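Local coordinates for trichothecene 3-O-acetyltransferase TRI101 (Fusarium sporotrichioides, PDB 2ZBA), which catalyses the acetyl-CoA-dependent 3-O-acetylation of trichothecene mycotoxins in their biosynthesis, and binds calcium, at residues D218-K223 with Q356-Y361; T360-H363 with D367-S370. One frame throughout, in Å; residues are numbered along the deposited sequence. Where two conformers were deposited one is given.

How the interactions relate
Both contacts use the C-terminal half of helix 348-363, and T360 and Y361 belong to each. In interaction 1 the helix receives the calcium-binding loop 218-223, which comes much earlier in the chain, between helix 191-197 and strand 237-244. Interaction 2 is local: after the last turn of the helix the chain comes back, and 367-370 packs against 360-363 on the way to strand 383-387. The centres lie about 7 Å apart, and the two loops also meet directly, A222 N reaching S370 O at 3.1 Å in a probable hydrogen bond. The helix end and the two loops thus pack together, with D376, further along the second loop, completing the calcium site.

Interaction 1: residues D218-K223 with Q356-Y361; sequences DHQIAK and QALATY. With CA (calcium ion), chain H; CA (calcium ion), chain G.
I221 and Y361 approach from opposite directions, the CD1 methyl of I221 meeting the phenol ring obliquely, 3.6 Å from CE2 of Y361. The long CG1-CD1 branch of isoleucine gives an apolar end that reaches the ring; its backbone O, independent of the side chain, is turned to a metal. Beside this pair, Q220 crosses L358 at about a right angle. Its OE1 lies over the leucine methyls, 3.4 Å from CD1 and 3.6 Å from CD2, a van der Waals contact. The extended chain of Q220 (chi2 171°) carries the amide this far, and NE2 is fixed by hydrogen bonds to N319 OD1 and Y322 OH. On the helix, L358 and Y361, three residues apart, present neighbouring side chains to the loop.

Behind this layer the loop turns oxygens to calcium. One ion (chain H) takes D218 O, D218 OD1 at 2.5 Å and I221 O at 2.2 Å, with a water and D376; the second (chain G) is held by both carboxylate oxygens of D218 and three waters. OD1 therefore bridges two cations. I221 N also bonds to D218 O, closing the turn that brings the two carbonyls to the ion. Main-chain and carboxylate oxygens from two distant loops, 218-221 and D376, make a calcium-binding site.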
ATOM      1  N   ASP A 218       6.121   6.236 -21.046  1.00 14.95           N
ATOM      2  CA  ASP A 218       4.852   5.884 -21.691  1.00 15.59           C
ATOM      3  C   ASP A 218       3.822   5.307 -20.688  1.00 15.82           C
ATOM      4  O   ASP A 218       2.702   5.822 -20.588  1.00 15.91           O
ATOM      5  CB  ASP A 218       5.096   4.927 -22.849  1.00 15.38           C
ATOM      6  CG  ASP A 218       3.808   4.348 -23.436  1.00 16.72           C
ATOM      7  OD1 ASP A 218       2.701   4.932 -23.331  1.00 14.54           O
ATOM      8  OD2 ASP A 218       3.916   3.291 -24.059  1.00 18.47           O
ATOM      9  N   HIS A 219       4.215   4.300 -19.923  1.00 15.47           N
ATOM     10  CA  HIS A 219       3.292   3.668 -18.949  1.00 15.80           C
ATOM     11  C   HIS A 219       2.757   4.604 -17.865  1.00 15.29           C
ATOM     12  O   HIS A 219       1.786   4.262 -17.152  1.00 15.76           O
ATOM     13  CB  HIS A 219       3.966   2.508 -18.229  1.00 15.57           C
ATOM     14  CG  HIS A 219       4.286   1.337 -19.095  1.00 15.11           C
ATOM     15  ND1 HIS A 219       3.318   0.516 -19.634  1.00 18.05           N
ATOM     16  CD2 HIS A 219       5.476   0.797 -19.444  1.00 14.63           C
ATOM     17  CE1 HIS A 219       3.899  -0.455 -20.316  1.00 14.49           C
ATOM     18  NE2 HIS A 219       5.208  -0.306 -20.215  1.00 16.45           N
ATOM     19  N   GLN A 220       3.401   5.753 -17.708  1.00 14.61           N
ATOM     20  CA  GLN A 220       2.967   6.725 -16.693  1.00 14.62           C
ATOM     21  C   GLN A 220       2.388   8.012 -17.271  1.00 14.88           C
ATOM     22  O   GLN A 220       2.160   8.957 -16.536  1.00 14.41           O
ATOM     23  CB  GLN A 220       4.078   6.983 -15.664  1.00 14.18           C
ATOM     24  CG  GLN A 220       4.655   5.648 -15.157  1.00 13.35           C
ATOM     25  CD  GLN A 220       5.892   5.787 -14.306  1.00 13.51           C
ATOM     26  OE1 GLN A 220       6.749   6.605 -14.578  1.00 11.36           O
ATOM     27  NE2 GLN A 220       6.018   4.922 -13.298  1.00 10.29           N
ATOM     28  N   ILE A 221       2.108   8.021 -18.576  1.00 16.38           N
ATOM     29  CA  ILE A 221       1.465   9.175 -19.235  1.00 17.57           C
ATOM     30  C   ILE A 221       0.310   8.711 -20.120  1.00 18.74           C
ATOM     31  O   ILE A 221       0.475   7.751 -20.877  1.00 18.08           O
ATOM     32  CB  ILE A 221       2.465  10.024 -20.086  1.00 17.45           C
ATOM     33  CG1 ILE A 221       3.628  10.523 -19.217  1.00 17.68           C
ATOM     34  CG2 ILE A 221       1.731  11.252 -20.730  1.00 16.99           C
ATOM     35  CD1 ILE A 221       4.913  10.837 -19.996  1.00 17.18           C
ATOM     36  N   ALA A 222      -0.844   9.381 -20.001  1.00 20.40           N
ATOM     37  CA  ALA A 222      -2.065   9.120 -20.806  1.00 23.69           C
ATOM     38  C   ALA A 222      -2.905  10.416 -20.665  1.00 25.64           C
ATOM     39  O   ALA A 222      -2.666  11.122 -19.711  1.00 26.53           O
ATOM     40  CB  ALA A 222      -2.784   7.879 -20.298  1.00 23.43           C
ATOM     41  N   LYS A 223      -3.901  10.782 -21.483  1.00 28.48           N
ATOM     42  CA  LYS A 223      -5.061  10.023 -22.023  1.00 30.55           C
ATOM     43  C   LYS A 223      -6.283  10.657 -21.359  1.00 31.09           C
ATOM     44  O   LYS A 223      -6.143  11.607 -20.567  1.00 32.27           O
ATOM     45  CB  LYS A 223      -5.067   8.528 -21.707  1.00 31.31           C
ATOM     46  N   GLN A 356      14.230   8.420 -11.744  1.00 13.29           N
ATOM     47  CA  GLN A 356      14.854   9.732 -11.951  1.00 13.90           C
ATOM     48  C   GLN A 356      14.294  10.400 -13.196  1.00 13.38           C
ATOM     49  O   GLN A 356      14.152  11.615 -13.213  1.00 13.63           O
ATOM     50  CB  GLN A 356      16.382   9.619 -12.077  1.00 13.74           C
ATOM     51  CG  GLN A 356      17.079   9.146 -10.779  1.00 14.22           C
ATOM     52  CD  GLN A 356      18.588   9.219 -10.885  1.00 15.37           C
ATOM     53  OE1 GLN A 356      19.197  10.309 -10.794  1.00 16.22           O
ATOM     54  NE2 GLN A 356      19.210   8.058 -11.102  1.00 12.77           N
ATOM     55  N   ALA A 357      13.994   9.616 -14.239  1.00 13.50           N
ATOM     56  CA  ALA A 357      13.365  10.210 -15.445  1.00 13.69           C
ATOM     57  C   ALA A 357      11.983  10.785 -15.093  1.00 13.48           C
ATOM     58  O   ALA A 357      11.636  11.880 -15.512  1.00 13.78           O
ATOM     59  CB  ALA A 357      13.253   9.208 -16.553  1.00 13.43           C
ATOM     60  N   LEU A 358      11.205  10.033 -14.314  1.00 14.01           N
ATOM     61  CA  LEU A 358       9.892  10.481 -13.851  1.00 13.80           C
ATOM     62  C   LEU A 358      10.010  11.753 -13.048  1.00 14.19           C
ATOM     63  O   LEU A 358       9.261  12.709 -13.299  1.00 14.40           O
ATOM     64  CB  LEU A 358       9.181   9.389 -13.029  1.00 14.39           C
ATOM     65  CG  LEU A 358       7.759   9.672 -12.472  1.00 14.27           C
ATOM     66  CD1 LEU A 358       6.711   9.906 -13.593  1.00 12.92           C
ATOM     67  CD2 LEU A 358       7.295   8.530 -11.557  1.00 13.96           C
ATOM     68  N   ALA A 359      10.959  11.780 -12.109  1.00 14.06           N
ATOM     69  CA  ALA A 359      11.136  12.918 -11.209  1.00 14.91           C
ATOM     70  C   ALA A 359      11.559  14.156 -12.002  1.00 15.87           C
ATOM     71  O   ALA A 359      11.035  15.250 -11.780  1.00 16.04           O
ATOM     72  CB  ALA A 359      12.167  12.590 -10.117  1.00 14.85           C
ATOM     73  N   THR A 360      12.450  13.960 -12.971  1.00 15.91           N
ATOM     74  CA  THR A 360      12.914  15.070 -13.816  1.00 15.95           C
ATOM     75  C   THR A 360      11.758  15.632 -14.643  1.00 16.72           C
ATOM     76  O   THR A 360      11.530  16.834 -14.650  1.00 16.55           O
ATOM     77  CB  THR A 360      14.075  14.647 -14.717  1.00 14.82           C
ATOM     78  OG1 THR A 360      15.066  14.033 -13.910  1.00 15.05           O
ATOM     79  CG2 THR A 360      14.730  15.866 -15.430  1.00 14.63           C
ATOM     80  N   TYR A 361      11.028  14.740 -15.304  1.00 17.10           N
ATOM     81  CA  TYR A 361       9.881  15.110 -16.151  1.00 17.63           C
ATOM     82  C   TYR A 361       8.816  15.892 -15.380  1.00 18.23           C
ATOM     83  O   TYR A 361       8.335  16.933 -15.843  1.00 17.77           O
ATOM     84  CB  TYR A 361       9.288  13.856 -16.797  1.00 17.31           C
ATOM     85  CG  TYR A 361       8.044  14.095 -17.629  1.00 18.78           C
ATOM     86  CD1 TYR A 361       8.091  14.861 -18.804  1.00 18.77           C
ATOM     87  CD2 TYR A 361       6.833  13.550 -17.249  1.00 19.78           C
ATOM     88  CE1 TYR A 361       6.951  15.087 -19.562  1.00 19.38           C
ATOM     89  CE2 TYR A 361       5.682  13.765 -17.995  1.00 21.51           C
ATOM     90  CZ  TYR A 361       5.753  14.528 -19.154  1.00 20.44           C
ATOM     91  OH  TYR A 361       4.607  14.723 -19.881  1.00 20.66           O
TER
HETATM   92 CA    CA H 461       0.844   6.016 -22.107  1.00 15.47          CA
HETATM   93 CA    CA G 460       1.389   3.097 -24.429  1.00 23.32          CA
HETATM   94  O   HOH W   1       1.964   1.201 -25.478  1.00 17.20           O
HETATM   95  O   HOH W   2      -0.810   1.934 -24.106  1.00 20.24           O
HETATM   96  O   HOH W   3       1.873   1.817 -22.669  1.00 23.66           O
HETATM   97  O   HOH W   4       1.738   7.697 -23.691  1.00 14.42           O

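Interaction 2: residues T360-H363 with D367-S370; sequences TYMH and DKSS
K368 reaches back from the loop to M362 in the last turn of the helix, the two side chains crossing at about a right angle. From CB the lysine runs almost straight through CG and CD. CD is the first atom to touch, meeting the methyl CE of M362, a selenomethionine, at 3.8 Å; the bend at chi3 of M362 turns that methyl to the lysine. CE of K368 comes next, 3.3 Å from M362 O. At the last torsion the chain bends (chi4 68°), and NZ donates to L365 O in the turn between the segments and to a water at 2.6 Å. That water in turn donates to H363 O at 2.9 Å.

The lysine thus spans the C-terminal end of helix 348-363, where carbonyls lack the amide partners of a further turn. A positive ammonium is well suited there, since it probably also interacts favourably with the negative end of the helix dipole. Lysine is apt for its two-part character, an apolar shaft for the methyl and a charged tip for oxygens.

On the loop side, D367 bends the backbone around K368 in an Asx turn: its OD1 accepts from S369 N at 3.0 Å, on the anti side and 27° out of the carboxylate plane. The same oxygen receives S369 OG at 2.8 Å through its syn lone pair. A single oxygen of the short aspartate thus takes both donors of S369. K368 N bonds to T79 OG1.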
ATOM      1  N   THR A 360      12.450  13.960 -12.971  1.00 15.91           N
ATOM      2  CA  THR A 360      12.914  15.070 -13.816  1.00 15.95           C
ATOM      3  C   THR A 360      11.758  15.632 -14.643  1.00 16.72           C
ATOM      4  O   THR A 360      11.530  16.834 -14.650  1.00 16.55           O
ATOM      5  CB  THR A 360      14.075  14.647 -14.717  1.00 14.82           C
ATOM      6  OG1 THR A 360      15.066  14.033 -13.910  1.00 15.05           O
ATOM      7  CG2 THR A 360      14.730  15.866 -15.430  1.00 14.63           C
ATOM      8  N   TYR A 361      11.028  14.740 -15.304  1.00 17.10           N
ATOM      9  CA  TYR A 361       9.881  15.110 -16.151  1.00 17.63           C
ATOM     10  C   TYR A 361       8.816  15.892 -15.380  1.00 18.23           C
ATOM     11  O   TYR A 361       8.335  16.933 -15.843  1.00 17.77           O
ATOM     12  CB  TYR A 361       9.288  13.856 -16.797  1.00 17.31           C
ATOM     13  CG  TYR A 361       8.044  14.095 -17.629  1.00 18.78           C
ATOM     14  CD1 TYR A 361       8.091  14.861 -18.804  1.00 18.77           C
ATOM     15  CD2 TYR A 361       6.833  13.550 -17.249  1.00 19.78           C
ATOM     16  CE1 TYR A 361       6.951  15.087 -19.562  1.00 19.38           C
ATOM     17  CE2 TYR A 361       5.682  13.765 -17.995  1.00 21.51           C
ATOM     18  CZ  TYR A 361       5.753  14.528 -19.154  1.00 20.44           C
ATOM     19  OH  TYR A 361       4.607  14.723 -19.881  1.00 20.66           O
HETATM   20  N   MSE A 362       8.471  15.405 -14.187  1.00 17.94           N
HETATM   21  CA  MSE A 362       7.466  16.057 -13.361  1.00 17.85           C
HETATM   22  C   MSE A 362       7.917  17.410 -12.826  1.00 19.03           C
HETATM   23  O   MSE A 362       7.139  18.364 -12.821  1.00 19.03           O
HETATM   24  CB  MSE A 362       7.063  15.138 -12.205  1.00 17.80           C
HETATM   25  CG  MSE A 362       6.290  13.878 -12.615  1.00 14.78           C
HETATM   26 SE   MSE A 362       5.678  12.908 -11.020  0.50 17.07          SE
HETATM   27  CE  MSE A 362       4.490  14.093 -10.345  1.00 10.60           C
ATOM     28  N   HIS A 363       9.161  17.489 -12.369  1.00 19.79           N
ATOM     29  CA  HIS A 363       9.742  18.735 -11.889  1.00 21.37           C
ATOM     30  C   HIS A 363       9.521  19.892 -12.869  1.00 22.25           C
ATOM     31  O   HIS A 363       9.161  21.012 -12.466  1.00 23.00           O
ATOM     32  CB  HIS A 363      11.239  18.543 -11.593  1.00 21.55           C
ATOM     33  CG  HIS A 363      11.909  19.767 -11.041  1.00 23.78           C
ATOM     34  ND1 HIS A 363      11.727  20.199  -9.744  1.00 26.41           N
ATOM     35  CD2 HIS A 363      12.759  20.652 -11.614  1.00 25.39           C
ATOM     36  CE1 HIS A 363      12.441  21.291  -9.539  1.00 26.35           C
ATOM     37  NE2 HIS A 363      13.069  21.593 -10.661  1.00 26.97           N
ATOM     38  N   ASP A 367       1.611  21.414 -15.484  1.00 22.52           N
ATOM     39  CA  ASP A 367       0.363  20.662 -15.515  1.00 22.91           C
ATOM     40  C   ASP A 367       0.657  19.160 -15.477  1.00 23.32           C
ATOM     41  O   ASP A 367       1.055  18.541 -16.489  1.00 23.55           O
ATOM     42  CB  ASP A 367      -0.477  21.045 -16.732  1.00 22.73           C
ATOM     43  CG  ASP A 367      -1.877  20.462 -16.685  1.00 22.85           C
ATOM     44  OD1 ASP A 367      -2.116  19.519 -15.911  1.00 23.15           O
ATOM     45  OD2 ASP A 367      -2.753  20.939 -17.437  1.00 22.91           O
ATOM     46  N   LYS A 368       0.479  18.588 -14.289  1.00 22.80           N
ATOM     47  CA  LYS A 368       0.739  17.166 -14.048  1.00 22.71           C
ATOM     48  C   LYS A 368      -0.511  16.284 -14.221  1.00 22.46           C
ATOM     49  O   LYS A 368      -0.575  15.182 -13.667  1.00 22.85           O
ATOM     50  CB  LYS A 368       1.359  16.976 -12.653  1.00 22.07           C
ATOM     51  CG  LYS A 368       2.719  17.692 -12.463  1.00 23.52           C
ATOM     52  CD  LYS A 368       3.190  17.643 -11.024  1.00 23.32           C
ATOM     53  CE  LYS A 368       4.558  18.225 -10.849  1.00 24.07           C
ATOM     54  NZ  LYS A 368       4.601  19.700 -11.087  1.00 25.70           N
ATOM     55  N   SER A 369      -1.474  16.748 -15.020  1.00 22.00           N
ATOM     56  CA  SER A 369      -2.755  16.053 -15.232  1.00 22.28           C
ATOM     57  C   SER A 369      -2.708  14.667 -15.881  1.00 21.91           C
ATOM     58  O   SER A 369      -3.567  13.810 -15.593  1.00 21.59           O
ATOM     59  CB  SER A 369      -3.707  16.941 -16.057  1.00 22.20           C
ATOM     60  OG  SER A 369      -4.322  17.895 -15.218  1.00 24.61           O
ATOM     61  N   SER A 370      -1.727  14.459 -16.758  1.00 21.45           N
ATOM     62  CA  SER A 370      -1.610  13.228 -17.544  0.50 21.57           C
ATOM     63  C   SER A 370      -0.720  12.178 -16.875  1.00 21.11           C
ATOM     64  O   SER A 370      -0.590  11.054 -17.378  1.00 21.31           O
ATOM     65  CB  SER A 370      -1.113  13.540 -18.969  0.50 21.80           C
ATOM     66  OG  SER A 370       0.158  14.177 -18.961  0.50 22.81           O
TER
HETATM   67  O   HOH W   5       6.906  20.770 -10.733  1.00 21.35           O